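Local coordinates for protein tryptophan--tRNA ligase (Aeropyrum pernix, PDB 3A04) that joins L-tryptophan to its cognate tRNA at the expense of ATP, releasing AMP and diphosphate, at residues 36-47 with 93-102; 158-169 with 185-193. All coordinates share one frame; numbering follows the deposited sequence.

Interaction 1 (36-47 with 93-102); sequences LRKAGMEPSFLM and QLIYLQKNGF
Tyr-96 is the bump of this contact, a flat ring pushed out from helix 85-99 into the curved loop between helices 33-38 and 45-48. With its CG anti to the backbone N (chi1 166°), the ring reaches across until Tyr-96 OH donates to Glu-42 O at 2.5 Å, from above the carbonyl plane. Ser-44 lays its CB over one face, a CH-pi contact 3.8 Å from the Tyr-96 ring centroid, while Asn-100 ND2 lies over the opposite face. Ser-44 and Met-47 form the capping box that starts helix 45-48. The methyls of Met-41 and Met-47 approach CE2 of Tyr-96 obliquely, Met-47 CE at 3.6 Å. Met-41 is the answering bump: bent at chi3, it fits between Tyr-96, Asn-100 and Phe-102, its SD in Met-aromatic contact at the Phe-102 ring edge, 4.1 Å from CE1. Where helix 45-48 begins, Leu-46 CD1 rests on Gln-93 CG. A phenylalanine in place of Tyr-96 would probably leave Glu-42 O without its hydroxyl donor and the ring untied from the loop. Two waters beside Asn-100 donate to OD1, linking it to Gly-40 O and Glu-42 N. The chemistry is largely apolar and sulfur-aromatic, with one direct hydrogen bond that probably sets the tyrosine's depth.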
loop_
_atom_site.group_PDB
_atom_site.type_symbol
_atom_site.label_atom_id
_atom_site.label_comp_id
_atom_site.label_asym_id
_atom_site.label_seq_id
_atom_site.Cartn_x
_atom_site.Cartn_y
_atom_site.Cartn_z
ATOM N N LEU A 36 -11.527 -36.051 2.419
ATOM C CA LEU A 36 -12.753 -35.433 2.964
ATOM C C LEU A 36 -13.388 -36.345 4.026
ATOM O O LEU A 36 -13.620 -35.948 5.139
ATOM C CB LEU A 36 -13.683 -35.151 1.785
ATOM C CG LEU A 36 -14.588 -33.942 1.674
ATOM C CD1 LEU A 36 -13.986 -32.628 2.080
ATOM C CD2 LEU A 36 -15.077 -33.847 0.217
ATOM N N ARG A 37 -13.614 -37.602 3.686
ATOM C CA ARG A 37 -13.948 -38.635 4.729
ATOM C C ARG A 37 -13.064 -38.673 6.000
ATOM O O ARG A 37 -13.559 -38.625 7.128
ATOM C CB ARG A 37 -13.881 -40.007 4.110
ATOM C CG ARG A 37 -14.928 -40.303 3.017
ATOM C CD ARG A 37 -15.009 -41.836 2.721
ATOM N NE ARG A 37 -15.020 -42.650 3.948
ATOM C CZ ARG A 37 -16.119 -42.979 4.640
ATOM N NH1 ARG A 37 -17.327 -42.556 4.243
ATOM N NH2 ARG A 37 -16.018 -43.744 5.735
ATOM N N LYS A 38 -11.749 -38.770 5.811
ATOM C CA LYS A 38 -10.863 -38.904 6.955
ATOM C C LYS A 38 -11.000 -37.666 7.820
ATOM O O LYS A 38 -10.947 -37.762 9.050
ATOM C CB LYS A 38 -9.402 -39.155 6.528
ATOM C CG LYS A 38 -9.193 -40.504 5.737
ATOM C CD LYS A 38 -7.833 -40.525 4.994
ATOM C CE LYS A 38 -7.775 -41.509 3.817
ATOM N NZ LYS A 38 -6.996 -40.907 2.649
ATOM N N ALA A 39 -11.241 -36.498 7.180
ATOM C CA ALA A 39 -11.517 -35.282 7.975
ATOM C C ALA A 39 -12.939 -35.238 8.620
ATOM O O ALA A 39 -13.292 -34.259 9.310
ATOM C CB ALA A 39 -11.174 -33.979 7.174
ATOM N N GLY A 40 -13.729 -36.311 8.453
ATOM C CA GLY A 40 -15.047 -36.359 9.091
ATOM C C GLY A 40 -16.089 -35.465 8.395
ATOM O O GLY A 40 -16.953 -34.959 9.043
ATOM N N MET A 41 -16.012 -35.326 7.071
ATOM C CA MET A 41 -16.801 -34.360 6.317
ATOM C C MET A 41 -17.484 -35.150 5.217
ATOM O O MET A 41 -16.851 -35.997 4.619
ATOM C CB MET A 41 -15.880 -33.259 5.712
ATOM C CG MET A 41 -15.266 -32.315 6.770
ATOM S SD MET A 41 -14.130 -31.106 6.022
ATOM C CE MET A 41 -15.208 -30.233 4.814
ATOM N N GLU A 42 -18.762 -34.874 4.959
ATOM C CA GLU A 42 -19.436 -35.408 3.769
ATOM C C GLU A 42 -19.570 -34.308 2.715
ATOM O O GLU A 42 -19.762 -33.144 3.089
ATOM C CB GLU A 42 -20.835 -35.929 4.135
ATOM C CG GLU A 42 -20.813 -37.204 4.974
ATOM C CD GLU A 42 -20.345 -38.464 4.195
ATOM O OE1 GLU A 42 -20.632 -38.613 2.973
ATOM O OE2 GLU A 42 -19.667 -39.318 4.817
ATOM N N PRO A 43 -19.450 -34.671 1.422
ATOM C CA PRO A 43 -19.475 -33.642 0.422
ATOM C C PRO A 43 -20.826 -32.892 0.485
ATOM O O PRO A 43 -21.887 -33.504 0.762
ATOM C CB PRO A 43 -19.358 -34.400 -0.903
ATOM C CG PRO A 43 -18.902 -35.837 -0.528
ATOM C CD PRO A 43 -19.312 -36.045 0.866
ATOM N N SER A 44 -20.760 -31.595 0.204
ATOM C CA SER A 44 -21.962 -30.741 0.029
ATOM C C SER A 44 -22.649 -31.084 -1.281
ATOM O O SER A 44 -22.041 -31.745 -2.138
ATOM C CB SER A 44 -21.448 -29.296 -0.050
ATOM O OG SER A 44 -20.782 -29.089 -1.298
ATOM N N PHE A 45 -23.885 -30.610 -1.510
ATOM C CA PHE A 45 -24.474 -30.906 -2.798
ATOM C C PHE A 45 -23.783 -30.285 -3.952
ATOM O O PHE A 45 -23.816 -30.855 -5.049
ATOM C CB PHE A 45 -26.012 -30.648 -2.856
ATOM C CG PHE A 45 -26.415 -29.206 -3.100
ATOM C CD1 PHE A 45 -26.426 -28.675 -4.370
ATOM C CD2 PHE A 45 -26.864 -28.417 -2.056
ATOM C CE1 PHE A 45 -26.830 -27.349 -4.592
ATOM C CE2 PHE A 45 -27.272 -27.129 -2.288
ATOM C CZ PHE A 45 -27.231 -26.596 -3.566
ATOM N N LEU A 46 -23.135 -29.118 -3.772
ATOM C CA LEU A 46 -22.423 -28.554 -4.918
ATOM C C LEU A 46 -21.250 -29.483 -5.318
ATOM O O LEU A 46 -20.823 -29.506 -6.483
ATOM C CB LEU A 46 -21.845 -27.138 -4.543
ATOM C CG LEU A 46 -22.942 -26.094 -4.214
ATOM C CD1 LEU A 46 -22.245 -24.819 -3.629
ATOM C CD2 LEU A 46 -23.729 -25.734 -5.538
ATOM N N MET A 47 -20.644 -30.111 -4.326
ATOM C CA MET A 47 -19.527 -31.074 -4.621
ATOM C C MET A 47 -20.135 -32.298 -5.331
ATOM O O MET A 47 -19.702 -32.653 -6.415
ATOM C CB MET A 47 -18.779 -31.526 -3.353
ATOM C CG MET A 47 -17.825 -30.419 -2.784
ATOM S SD MET A 47 -17.517 -30.780 -1.102
ATOM C CE MET A 47 -16.686 -29.262 -0.558
ATOM N N GLN A 93 -20.858 -21.984 -0.032
ATOM C CA GLN A 93 -19.592 -22.778 0.187
ATOM C C GLN A 93 -18.919 -22.353 1.517
ATOM O O GLN A 93 -18.447 -23.168 2.231
ATOM C CB GLN A 93 -18.614 -22.492 -0.969
ATOM C CG GLN A 93 -19.180 -22.997 -2.279
ATOM C CD GLN A 93 -18.295 -22.731 -3.429
ATOM O OE1 GLN A 93 -17.167 -23.211 -3.474
ATOM N NE2 GLN A 93 -18.764 -21.896 -4.368
ATOM N N LEU A 94 -18.889 -21.066 1.862
ATOM C CA LEU A 94 -18.441 -20.713 3.230
ATOM C C LEU A 94 -19.212 -21.314 4.356
ATOM O O LEU A 94 -18.606 -21.742 5.361
ATOM C CB LEU A 94 -18.374 -19.183 3.469
ATOM C CG LEU A 94 -17.789 -18.328 2.343
ATOM C CD1 LEU A 94 -17.943 -16.796 2.697
ATOM C CD2 LEU A 94 -16.294 -18.710 2.161
ATOM N N ILE A 95 -20.555 -21.350 4.231
ATOM C CA ILE A 95 -21.367 -21.883 5.347
ATOM C C ILE A 95 -21.110 -23.355 5.493
ATOM O O ILE A 95 -20.956 -23.871 6.580
ATOM C CB ILE A 95 -22.916 -21.648 5.073
ATOM C CG1 ILE A 95 -23.159 -20.120 5.170
ATOM C CG2 ILE A 95 -23.796 -22.414 6.073
ATOM C CD1 ILE A 95 -24.581 -19.630 4.720
ATOM N N TYR A 96 -21.057 -24.062 4.398
ATOM C CA TYR A 96 -20.717 -25.489 4.524
ATOM C C TYR A 96 -19.373 -25.665 5.303
ATOM O O TYR A 96 -19.254 -26.437 6.263
ATOM C CB TYR A 96 -20.612 -26.092 3.079
ATOM C CG TYR A 96 -19.938 -27.454 3.069
ATOM C CD1 TYR A 96 -20.668 -28.626 3.383
ATOM C CD2 TYR A 96 -18.553 -27.581 2.712
ATOM C CE1 TYR A 96 -20.034 -29.910 3.365
ATOM C CE2 TYR A 96 -17.921 -28.851 2.751
ATOM C CZ TYR A 96 -18.683 -30.016 3.057
ATOM O OH TYR A 96 -18.060 -31.291 3.099
ATOM N N LEU A 97 -18.334 -24.969 4.838
ATOM C CA LEU A 97 -17.046 -25.126 5.500
ATOM C C LEU A 97 -17.166 -24.673 6.941
ATOM O O LEU A 97 -16.616 -25.314 7.782
ATOM C CB LEU A 97 -15.935 -24.345 4.719
ATOM C CG LEU A 97 -15.777 -24.893 3.263
ATOM C CD1 LEU A 97 -14.952 -23.929 2.412
ATOM C CD2 LEU A 97 -14.999 -26.263 3.268
ATOM N N GLN A 98 -17.884 -23.588 7.236
ATOM C CA GLN A 98 -17.973 -23.146 8.620
ATOM C C GLN A 98 -18.631 -24.225 9.507
ATOM O O GLN A 98 -18.157 -24.478 10.631
ATOM C CB GLN A 98 -18.782 -21.869 8.729
ATOM C CG GLN A 98 -18.847 -21.267 10.137
ATOM C CD GLN A 98 -19.357 -19.858 10.073
ATOM O OE1 GLN A 98 -20.530 -19.636 9.836
ATOM N NE2 GLN A 98 -18.470 -18.872 10.263
ATOM N N LYS A 99 -19.747 -24.800 9.051
ATOM C CA LYS A 99 -20.359 -25.879 9.858
ATOM C C LYS A 99 -19.409 -27.071 10.019
ATOM O O LYS A 99 -19.639 -27.877 10.878
ATOM C CB LYS A 99 -21.633 -26.421 9.173
ATOM C CG LYS A 99 -22.739 -25.374 9.090
ATOM C CD LYS A 99 -23.886 -25.903 8.221
ATOM C CE LYS A 99 -25.158 -25.031 8.427
ATOM N NZ LYS A 99 -26.143 -25.356 7.281
ATOM N N ASN A 100 -18.467 -27.263 9.099
ATOM C CA ASN A 100 -17.478 -28.388 9.265
ATOM C C ASN A 100 -16.173 -27.933 9.954
ATOM O O ASN A 100 -15.165 -28.594 9.903
ATOM C CB ASN A 100 -17.235 -29.049 7.921
ATOM C CG ASN A 100 -18.412 -29.866 7.489
ATOM O OD1 ASN A 100 -18.559 -31.011 7.939
ATOM N ND2 ASN A 100 -19.296 -29.286 6.670
ATOM N N GLY A 101 -16.234 -26.844 10.691
ATOM C CA GLY A 101 -15.115 -26.487 11.528
ATOM C C GLY A 101 -14.157 -25.423 10.962
ATOM O O GLY A 101 -13.249 -24.979 11.703
ATOM N N PHE A 102 -14.319 -24.951 9.708
ATOM C CA PHE A 102 -13.345 -23.933 9.176
ATOM C C PHE A 102 -13.561 -22.592 9.789
ATOM O O PHE A 102 -14.739 -22.169 9.937
ATOM C CB PHE A 102 -13.467 -23.793 7.628
ATOM C CG PHE A 102 -12.927 -24.924 6.860
ATOM C CD1 PHE A 102 -13.359 -26.206 7.080
ATOM C CD2 PHE A 102 -11.969 -24.674 5.840
ATOM C CE1 PHE A 102 -12.833 -27.269 6.317
ATOM C CE2 PHE A 102 -11.402 -25.706 5.098
ATOM C CZ PHE A 102 -11.825 -27.026 5.321
HETATM O O HOH W 1 -17.514 -31.972 9.940
HETATM O O HOH W 2 -19.888 -33.063 7.016
#

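Interaction 2 (158-169 with 185-193)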
loop_
_atom_site.group_PDB
_atom_site.type_symbol
_atom_site.label_atom_id
_atom_site.label_comp_id
_atom_site.label_asym_id
_atom_site.label_seq_id
_atom_site.Cartn_x
_atom_site.Cartn_y
_atom_site.Cartn_z
ATOM N N TYR A 158 -1.012 -6.577 8.213
ATOM C CA TYR A 158 -1.663 -6.875 6.911
ATOM C C TYR A 158 -1.113 -5.890 5.929
ATOM O O TYR A 158 -0.751 -6.189 4.847
ATOM C CB TYR A 158 -3.171 -6.561 7.070
ATOM C CG TYR A 158 -3.997 -6.407 5.823
ATOM C CD1 TYR A 158 -4.517 -7.533 5.186
ATOM C CD2 TYR A 158 -4.412 -5.168 5.395
ATOM C CE1 TYR A 158 -5.354 -7.400 4.076
ATOM C CE2 TYR A 158 -5.232 -5.021 4.315
ATOM C CZ TYR A 158 -5.754 -6.114 3.704
ATOM O OH TYR A 158 -6.591 -5.902 2.634
ATOM N N PHE A 159 -1.043 -4.645 6.303
ATOM C CA PHE A 159 -0.563 -3.685 5.347
ATOM C C PHE A 159 0.953 -3.841 5.103
ATOM O O PHE A 159 1.411 -3.597 4.035
ATOM C CB PHE A 159 -0.823 -2.108 5.573
ATOM C CG PHE A 159 -0.681 -1.292 4.287
ATOM C CD1 PHE A 159 -1.638 -1.319 3.301
ATOM C CD2 PHE A 159 0.420 -0.483 4.063
ATOM C CE1 PHE A 159 -1.469 -0.595 2.161
ATOM C CE2 PHE A 159 0.532 0.241 2.898
ATOM C CZ PHE A 159 -0.401 0.153 1.982
ATOM N N ARG A 160 1.698 -4.242 6.105
ATOM C CA ARG A 160 3.131 -4.486 5.860
ATOM C C ARG A 160 3.332 -5.552 4.775
ATOM O O ARG A 160 4.267 -5.477 3.969
ATOM C CB ARG A 160 3.796 -4.949 7.150
ATOM C CG ARG A 160 5.341 -4.997 7.007
ATOM C CD ARG A 160 6.006 -5.369 8.362
ATOM N NE ARG A 160 5.604 -4.542 9.466
ATOM C CZ ARG A 160 5.344 -4.996 10.687
ATOM N NH1 ARG A 160 5.433 -6.286 10.953
ATOM N NH2 ARG A 160 5.016 -4.145 11.637
ATOM N N LEU A 161 2.443 -6.561 4.684
ATOM C CA LEU A 161 2.671 -7.494 3.615
ATOM C C LEU A 161 2.553 -6.835 2.267
ATOM O O LEU A 161 3.235 -7.248 1.327
ATOM C CB LEU A 161 1.600 -8.676 3.656
ATOM C CG LEU A 161 1.731 -9.639 4.862
ATOM C CD1 LEU A 161 0.482 -10.561 4.877
ATOM C CD2 LEU A 161 3.030 -10.449 4.658
ATOM N N ILE A 162 1.553 -5.944 2.147
ATOM C CA ILE A 162 1.318 -5.280 0.899
ATOM C C ILE A 162 2.570 -4.486 0.544
ATOM O O ILE A 162 3.031 -4.518 -0.624
ATOM C CB ILE A 162 0.085 -4.320 0.982
ATOM C CG1 ILE A 162 -1.221 -5.134 1.284
ATOM C CG2 ILE A 162 -0.064 -3.527 -0.347
ATOM C CD1 ILE A 162 -2.431 -4.198 1.652
ATOM N N GLN A 163 3.127 -3.792 1.530
ATOM C CA GLN A 163 4.373 -3.028 1.261
ATOM C C GLN A 163 5.566 -3.917 0.836
ATOM O O GLN A 163 6.283 -3.607 -0.112
ATOM C CB GLN A 163 4.787 -2.264 2.482
ATOM C CG GLN A 163 3.810 -1.185 2.928
ATOM C CD GLN A 163 4.205 -0.586 4.295
ATOM O OE1 GLN A 163 4.115 -1.258 5.347
ATOM N NE2 GLN A 163 4.625 0.690 4.285
ATOM N N LEU A 164 5.704 -5.056 1.467
ATOM C CA LEU A 164 6.820 -5.942 1.152
ATOM C C LEU A 164 6.536 -6.706 -0.134
ATOM O O LEU A 164 7.474 -6.942 -0.873
ATOM C CB LEU A 164 7.086 -6.906 2.296
ATOM C CG LEU A 164 7.451 -6.170 3.626
ATOM C CD1 LEU A 164 7.795 -7.254 4.683
ATOM C CD2 LEU A 164 8.602 -5.201 3.517
ATOM N N PHE A 165 5.255 -7.046 -0.431
ATOM C CA PHE A 165 4.946 -7.732 -1.681
ATOM C C PHE A 165 5.316 -6.886 -2.875
ATOM O O PHE A 165 5.630 -7.459 -3.945
ATOM C CB PHE A 165 3.448 -8.076 -1.857
ATOM C CG PHE A 165 2.923 -9.100 -0.884
ATOM C CD1 PHE A 165 3.776 -9.931 -0.159
ATOM C CD2 PHE A 165 1.529 -9.290 -0.758
ATOM C CE1 PHE A 165 3.275 -10.907 0.741
ATOM C CE2 PHE A 165 1.015 -10.273 0.140
ATOM C CZ PHE A 165 1.892 -11.084 0.887
ATOM N N SER A 166 5.218 -5.553 -2.765
ATOM C CA SER A 166 5.492 -4.694 -3.932
ATOM C C SER A 166 6.916 -4.837 -4.453
ATOM O O SER A 166 7.159 -4.544 -5.648
ATOM C CB SER A 166 5.206 -3.224 -3.623
ATOM O OG SER A 166 6.198 -2.699 -2.756
ATOM N N GLY A 167 7.812 -5.373 -3.624
ATOM C CA GLY A 167 9.196 -5.626 -4.083
ATOM C C GLY A 167 9.372 -6.979 -4.788
ATOM O O GLY A 167 10.432 -7.245 -5.365
ATOM N N LYS A 168 8.324 -7.796 -4.806
ATOM C CA LYS A 168 8.476 -9.183 -5.266
ATOM C C LYS A 168 7.636 -9.543 -6.471
ATOM O O LYS A 168 7.387 -10.697 -6.739
ATOM C CB LYS A 168 8.199 -10.145 -4.119
ATOM C CG LYS A 168 9.103 -9.925 -2.885
ATOM C CD LYS A 168 10.553 -10.299 -3.256
ATOM C CE LYS A 168 11.374 -10.417 -1.991
ATOM N NZ LYS A 168 12.805 -10.691 -2.388
ATOM N N VAL A 169 7.195 -8.551 -7.204
ATOM C CA VAL A 169 6.465 -8.806 -8.405
ATOM C C VAL A 169 6.864 -7.728 -9.415
ATOM O O VAL A 169 7.157 -6.600 -9.021
ATOM C CB VAL A 169 4.936 -8.840 -8.078
ATOM C CG1 VAL A 169 4.464 -7.523 -7.476
ATOM C CG2 VAL A 169 4.126 -9.238 -9.324
ATOM N N LYS A 185 -4.948 -0.335 -9.788
ATOM C CA LYS A 185 -5.018 -1.746 -10.048
ATOM C C LYS A 185 -3.798 -2.436 -9.517
ATOM O O LYS A 185 -3.853 -3.585 -9.103
ATOM C CB LYS A 185 -5.182 -2.027 -11.588
ATOM C CG LYS A 185 -6.669 -1.609 -12.033
ATOM C CD LYS A 185 -6.841 -1.553 -13.562
ATOM C CE LYS A 185 -6.610 -2.863 -14.160
ATOM N NZ LYS A 185 -6.409 -2.719 -15.686
ATOM N N MET A 186 -2.684 -1.749 -9.471
ATOM C CA MET A 186 -1.489 -2.316 -8.906
ATOM C C MET A 186 -1.698 -2.511 -7.428
ATOM O O MET A 186 -1.472 -3.541 -6.908
ATOM C CB MET A 186 -0.137 -1.588 -9.050
ATOM C CG MET A 186 0.225 -1.182 -10.499
ATOM S SD MET A 186 1.960 -0.763 -10.799
ATOM C CE MET A 186 2.077 1.018 -10.576
ATOM N N MET A 187 -2.145 -1.486 -6.766
ATOM C CA MET A 187 -2.449 -1.604 -5.328
ATOM C C MET A 187 -3.480 -2.721 -5.087
ATOM O O MET A 187 -3.369 -3.532 -4.127
ATOM C CB MET A 187 -2.914 -0.257 -4.806
ATOM C CG MET A 187 -3.314 -0.270 -3.326
ATOM S SD MET A 187 -1.793 -0.238 -2.283
ATOM C CE MET A 187 -1.021 1.093 -3.007
ATOM N N ALA A 188 -4.537 -2.754 -5.893
ATOM C CA ALA A 188 -5.562 -3.790 -5.642
ATOM C C ALA A 188 -5.045 -5.213 -5.740
ATOM O O ALA A 188 -5.491 -6.115 -5.014
ATOM C CB ALA A 188 -6.733 -3.594 -6.615
ATOM N N SER A 189 -4.154 -5.450 -6.706
ATOM C CA SER A 189 -3.607 -6.765 -6.875
ATOM C C SER A 189 -2.769 -7.210 -5.643
ATOM O O SER A 189 -2.919 -8.314 -5.133
ATOM C CB SER A 189 -2.783 -6.770 -8.153
ATOM O OG SER A 189 -2.189 -8.034 -8.230
ATOM N N LEU A 190 -1.895 -6.347 -5.162
ATOM C CA LEU A 190 -1.134 -6.670 -3.925
ATOM C C LEU A 190 -2.067 -6.837 -2.725
ATOM O O LEU A 190 -1.813 -7.656 -1.850
ATOM C CB LEU A 190 -0.102 -5.586 -3.573
ATOM C CG LEU A 190 0.934 -5.195 -4.654
ATOM C CD1 LEU A 190 1.765 -3.971 -4.251
ATOM C CD2 LEU A 190 1.871 -6.327 -4.933
ATOM N N THR A 191 -3.108 -6.019 -2.652
ATOM C CA THR A 191 -3.991 -6.030 -1.446
ATOM C C THR A 191 -4.779 -7.345 -1.483
ATOM O O THR A 191 -5.037 -7.980 -0.480
ATOM C CB THR A 191 -4.948 -4.762 -1.492
ATOM O OG1 THR A 191 -4.138 -3.573 -1.430
ATOM C CG2 THR A 191 -5.882 -4.702 -0.315
ATOM N N GLN A 192 -5.199 -7.764 -2.687
ATOM C CA GLN A 192 -5.913 -9.009 -2.751
ATOM C C GLN A 192 -5.032 -10.147 -2.348
ATOM O O GLN A 192 -5.525 -11.120 -1.791
ATOM C CB GLN A 192 -6.457 -9.155 -4.204
ATOM C CG GLN A 192 -7.699 -9.833 -4.344
ATOM C CD GLN A 192 -7.975 -10.262 -5.825
ATOM O OE1 GLN A 192 -8.638 -11.308 -6.082
ATOM N NE2 GLN A 192 -7.444 -9.473 -6.780
ATOM N N ALA A 193 -3.728 -10.116 -2.692
ATOM C CA ALA A 193 -2.849 -11.216 -2.242
ATOM C C ALA A 193 -2.764 -11.148 -0.699
ATOM O O ALA A 193 -2.673 -12.178 -0.047
ATOM C CB ALA A 193 -1.423 -11.018 -2.825
#
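Tyr-158 opens the helix-helix contact with OH, 3.3 Å from Thr-191 CG2; the polar partner of that OH is Asp-195, further along helix 183-197. Ile-162 follows at the point of closest backbone approach, facing Leu-190, and its two branches divide the work: CG2 stands anti to the backbone N while CG1 lies beside it (chi1 -63°), which sends them to different partners. Ile-162 CG2 sits 3.8 Å from Leu-190 CB and also nears the sulfur of Met-187. Ile-162 CD1 lies 3.6 Å from Thr-191 OG1. That buried hydroxyl is satisfied within its own helix by donating to Met-187 O, so the isoleucine methyl can lie against it without breaking a polar contact. A turn later Phe-165 packs CB against Leu-190 CD2 and presents its ring edge to Leu-190 O, with Ala-193 CB 3.9 Å from CE2 of Phe-165. Ser-166 touches Leu-190 CD1 through CB at 3.6 Å, its OG turned back to donate to Gln-163 O. Past the beta turn, Val-169 CG1 closes on Leu-190 CD2 at 3.8 Å, so both methyls of the leucine are gripped. No hydrogen bond crosses between the segments. The axes of helix segments 158-165 and 185-193 approach to 8.8 Å, their N-to-C directions 125° apart. This buried pair belongs to the class I synthetase fold beside the dimer interface, where Arg-160 and Gln-163 hydrogen-bond to backbone oxygens of Thr-152 and Gln-151 of the second subunit. Helix 171-178 adds Met-174 beside Leu-190 and Val-169, helix 219-231 packs Thr-225 and Leu-228 against Ala-193, and Tyr-158 and Thr-191 touch Gln-151, just after strand 147-150.

Overall arrangement
Followed from the N terminus, the chain closes two loops in series, neither enclosing nor crossing the other. Interaction 1 comes first: 45 residues, including strands 52-56 and 72-77, separate its segments, and its closure ties the N-terminal helices to the helix that begins within the 'HIGH' motif of the class I synthetase fold. The chain then runs through strand 103-108 and on to the edge strand 147-150 before interaction 2 begins. That second loop is shorter, with 15 residues and helix 171-178 between its segments, and it links two helices close to the subunit interface. The contact centres lie 31 Å apart and the nearest atoms are about 13 Å apart, so the two do not touch.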